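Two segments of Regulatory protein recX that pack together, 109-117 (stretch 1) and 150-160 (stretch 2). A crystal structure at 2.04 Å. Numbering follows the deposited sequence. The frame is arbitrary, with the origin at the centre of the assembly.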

# COMPACT_ATOMS: atom_id res chain seq x y z
N LEU A 109 -5.90 9.47 1.08
CA LEU A 109 -5.26 10.23 0.01
C LEU A 109 -5.73 9.77 -1.37
O LEU A 109 -5.66 10.53 -2.33
N TYR A 110 -6.21 8.54 -1.46
CA TYR A 110 -6.68 8.03 -2.75
C TYR A 110 -8.15 8.41 -2.88
O TYR A 110 -9.04 7.58 -2.70
N THR A 111 -8.39 9.69 -3.19
CA THR A 111 -9.72 10.24 -3.34
C THR A 111 -10.54 9.53 -4.41
O THR A 111 -9.98 8.87 -5.30
N ASP A 112 -11.86 9.67 -4.32
CA ASP A 112 -12.76 9.03 -5.28
C ASP A 112 -12.48 9.47 -6.70
O ASP A 112 -12.39 8.64 -7.61
N LYS A 113 -12.34 10.78 -6.90
CA LYS A 113 -12.08 11.27 -8.25
C LYS A 113 -10.76 10.75 -8.82
O LYS A 113 -10.66 10.54 -10.02
N LEU A 114 -9.76 10.54 -7.97
CA LEU A 114 -8.50 10.01 -8.47
C LEU A 114 -8.63 8.53 -8.83
O LEU A 114 -8.03 8.07 -9.81
N GLN A 115 -9.40 7.79 -8.04
CA GLN A 115 -9.63 6.37 -8.29
C GLN A 115 -10.40 6.20 -9.58
O GLN A 115 -10.06 5.36 -10.41
N VAL A 116 -11.45 6.99 -9.74
CA VAL A 116 -12.28 6.93 -10.93
C VAL A 116 -11.46 7.22 -12.18
O VAL A 116 -11.62 6.54 -13.20
N GLU A 117 -10.59 8.21 -12.09
CA GLU A 117 -9.77 8.59 -13.23
C GLU A 117 -8.80 7.48 -13.62
O GLU A 117 -8.54 7.27 -14.80
N GLY A 150 -9.04 -4.22 -6.54
CA GLY A 150 -9.26 -3.49 -5.30
C GLY A 150 -10.23 -2.32 -5.28
O GLY A 150 -10.40 -1.71 -4.23
N PHE A 151 -10.86 -2.00 -6.40
CA PHE A 151 -11.82 -0.89 -6.41
C PHE A 151 -13.19 -1.34 -5.92
O PHE A 151 -13.60 -2.47 -6.15
N SER A 152 -13.88 -0.45 -5.22
CA SER A 152 -15.20 -0.79 -4.67
C SER A 152 -16.31 -0.70 -5.73
O SER A 152 -16.15 -0.03 -6.77
N TYR A 153 -17.42 -1.38 -5.47
CA TYR A 153 -18.57 -1.38 -6.36
C TYR A 153 -18.98 0.02 -6.77
O TYR A 153 -19.14 0.30 -7.96
N ASP A 154 -19.19 0.90 -5.79
CA ASP A 154 -19.62 2.27 -6.10
C ASP A 154 -18.65 2.98 -7.03
O ASP A 154 -19.07 3.64 -7.97
N ILE A 155 -17.36 2.85 -6.76
CA ILE A 155 -16.34 3.48 -7.60
C ILE A 155 -16.42 2.92 -9.02
O ILE A 155 -16.28 3.66 -10.00
N ILE A 156 -16.64 1.61 -9.12
CA ILE A 156 -16.74 0.93 -10.41
C ILE A 156 -17.98 1.40 -11.19
O ILE A 156 -17.93 1.61 -12.40
N ASP A 157 -19.10 1.59 -10.49
CA ASP A 157 -20.32 2.06 -11.13
C ASP A 157 -20.10 3.46 -11.71
O ASP A 157 -20.59 3.79 -12.78
N THR A 158 -19.37 4.28 -10.98
CA THR A 158 -19.07 5.63 -11.44
C THR A 158 -18.13 5.57 -12.64
O THR A 158 -18.24 6.36 -13.58
N ILE A 159 -17.20 4.61 -12.62
CA ILE A 159 -16.26 4.44 -13.73
C ILE A 159 -17.04 4.03 -14.99
O ILE A 159 -16.79 4.55 -16.08
N ILE A 160 -17.97 3.09 -14.81
CA ILE A 160 -18.80 2.59 -15.91
C ILE A 160 -19.64 3.72 -16.51
O ILE A 160 -19.82 3.79 -17.73

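Two helix starts, one in each stretch, meet at a crossing angle of -58°, with axes 9.4 Å apart at closest approach. Across them runs no hydrogen bond; the contact is made by shape, and it buries 377 Å² in all. Its weight rests on Val 116 and Ile 155, with Gln 115 and Phe 151 close behind.

Val 116 has the largest share. Its CA-to-CB bond points sideways, yet in the t rotamer its two methyls meet three residues of the other helix. CG2 of Val 116 lies 4.3 Å from CG2 of Ile 155 and 3.9 Å from CG2 of Thr 158, and CG1 of Val 116 sits 4.1 Å from CG1 of Ile 159. Three residues of one helix, at positions i, i+3 and i+4, thus meet a single valine. The backbones come close here, with CA of Val 116 and CA of Ile 159 5.5 Å apart. Ile 159 (m, t) starts sideways, but its end comes nearer, bringing CG1 of Ile 159 to 3.8 Å from O of Val 116. Thr 158 (m) points toward stretch 1 and presents its methyl; its hydroxyl is satisfied at home, OG1 of Thr 158 donating to O of Asp 154 at 3.1 Å.

Ile 155 points toward stretch 1 with both chi angles m. Besides meeting Val 116, it extends CD1 of Ile 155 to 3.7 Å from CG of the exposed Asp 112, where the aliphatic tip lies against a carboxylate. The start of its helix is marked by Ser 152, whose OG accepts a weak capping bond from N of Ile 155 at 3.4 Å. Thr 111 plays the same part in stretch 1, OG1 of Thr 111 taking a weak bond from N of Leu 114, also at 3.4 Å.

Gln 115, buried and pointing toward stretch 2, is m at chi1 and t at chi2, which carries its amide between Ile 155 and Phe 151. The amide group meets the edge of the Phe 151 ring, near the ring plane. Phe 151 (chi1 m) leaves its backbone sideways, then swings its ring nearer to stretch 1. Tyr 110, chi1 t, points toward stretch 2 and completes this end: OH of Tyr 110 is 4.0 Å from CZ of Phe 151, again at the ring edge.

The rule to read here is economical: beta-branched residues (Val 116, Ile 155, Thr 158, Ile 159) where the helices meet, and longer or aromatic side chains filling the end near the helix starts.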

# COMPACT_ATOMS: atom_id res chain seq x y z
CB LEU A 109 -3.73 10.12 0.09
CG LEU A 109 -3.06 10.70 1.34
CD1 LEU A 109 -1.59 10.26 1.37
CD2 LEU A 109 -3.18 12.23 1.34
CB TYR A 110 -6.51 6.51 -2.84
CG TYR A 110 -6.36 6.01 -4.26
CD1 TYR A 110 -6.58 6.86 -5.34
CD2 TYR A 110 -5.97 4.70 -4.52
CE1 TYR A 110 -6.41 6.44 -6.63
CE2 TYR A 110 -5.80 4.26 -5.82
CZ TYR A 110 -6.02 5.13 -6.87
OH TYR A 110 -5.85 4.71 -8.18
CB THR A 111 -9.65 11.76 -3.67
OG1 THR A 111 -9.02 11.95 -4.95
CG2 THR A 111 -8.85 12.51 -2.61
CB ASP A 112 -14.22 9.32 -4.93
CG ASP A 112 -14.69 8.55 -3.71
OD1 ASP A 112 -13.88 7.83 -3.10
OD2 ASP A 112 -15.88 8.67 -3.36
CB LYS A 113 -12.13 12.81 -8.30
CG LYS A 113 -11.25 13.56 -7.31
CD LYS A 113 -11.63 13.25 -5.85
CE LYS A 113 -13.11 13.41 -5.57
NZ LYS A 113 -13.43 12.83 -4.25
CB LEU A 114 -7.39 10.20 -7.43
CG LEU A 114 -6.95 11.66 -7.30
CD1 LEU A 114 -6.04 11.83 -6.09
CD2 LEU A 114 -6.24 12.08 -8.58
CB GLN A 115 -10.43 5.73 -7.15
CG GLN A 115 -9.71 5.67 -5.82
CD GLN A 115 -10.54 4.99 -4.76
OE1 GLN A 115 -10.52 5.39 -3.60
NE2 GLN A 115 -11.27 3.94 -5.14
CB VAL A 116 -13.44 7.95 -10.85
CG1 VAL A 116 -14.18 8.03 -12.18
CG2 VAL A 116 -14.38 7.53 -9.75
CB GLU A 117 -9.00 9.88 -12.94
CG GLU A 117 -8.60 10.65 -14.19
CD GLU A 117 -8.02 12.01 -13.88
OE1 GLU A 117 -8.66 12.76 -13.11
OE2 GLU A 117 -6.92 12.32 -14.40
CB PHE A 151 -11.92 -0.30 -7.82
CG PHE A 151 -10.66 0.40 -8.27
CD1 PHE A 151 -10.36 1.68 -7.82
CD2 PHE A 151 -9.75 -0.25 -9.12
CE1 PHE A 151 -9.18 2.33 -8.21
CE2 PHE A 151 -8.57 0.38 -9.52
CZ PHE A 151 -8.28 1.68 -9.07
CB SER A 152 -15.57 0.16 -3.53
OG SER A 152 -15.94 1.43 -4.05
CB TYR A 153 -19.78 -2.03 -5.69
CG TYR A 153 -19.92 -3.52 -5.86
CD1 TYR A 153 -19.77 -4.11 -7.12
CD2 TYR A 153 -20.28 -4.32 -4.78
CE1 TYR A 153 -19.97 -5.48 -7.29
CE2 TYR A 153 -20.48 -5.68 -4.94
CZ TYR A 153 -20.33 -6.26 -6.19
OH TYR A 153 -20.53 -7.61 -6.34
CB ASP A 154 -19.78 3.10 -4.81
CG ASP A 154 -20.89 2.57 -3.91
OD1 ASP A 154 -21.77 1.83 -4.39
OD2 ASP A 154 -20.89 2.91 -2.71
CB ILE A 155 -14.92 3.24 -6.99
CG1 ILE A 155 -14.79 4.05 -5.70
CG2 ILE A 155 -13.83 3.68 -7.97
CD1 ILE A 155 -14.83 5.56 -5.92
CB ILE A 156 -16.75 -0.62 -10.19
CG1 ILE A 156 -15.39 -1.06 -9.63
CG2 ILE A 156 -17.01 -1.35 -11.50
CD1 ILE A 156 -15.29 -2.53 -9.30
CB ASP A 157 -21.48 2.12 -10.13
CG ASP A 157 -22.01 0.75 -9.78
OD1 ASP A 157 -21.82 -0.18 -10.58
OD2 ASP A 157 -22.63 0.62 -8.70
CB THR A 158 -18.45 6.45 -10.29
OG1 THR A 158 -19.36 6.46 -9.19
CG2 THR A 158 -18.16 7.90 -10.73
CB ILE A 159 -15.20 3.37 -13.41
CG1 ILE A 159 -14.21 3.91 -12.37
CG2 ILE A 159 -14.50 2.92 -14.69
CD1 ILE A 159 -13.34 2.82 -11.71
CB ILE A 160 -19.74 1.46 -15.43
CG1 ILE A 160 -18.92 0.25 -14.97
CG2 ILE A 160 -20.69 1.05 -16.56
CD1 ILE A 160 -18.02 -0.32 -16.04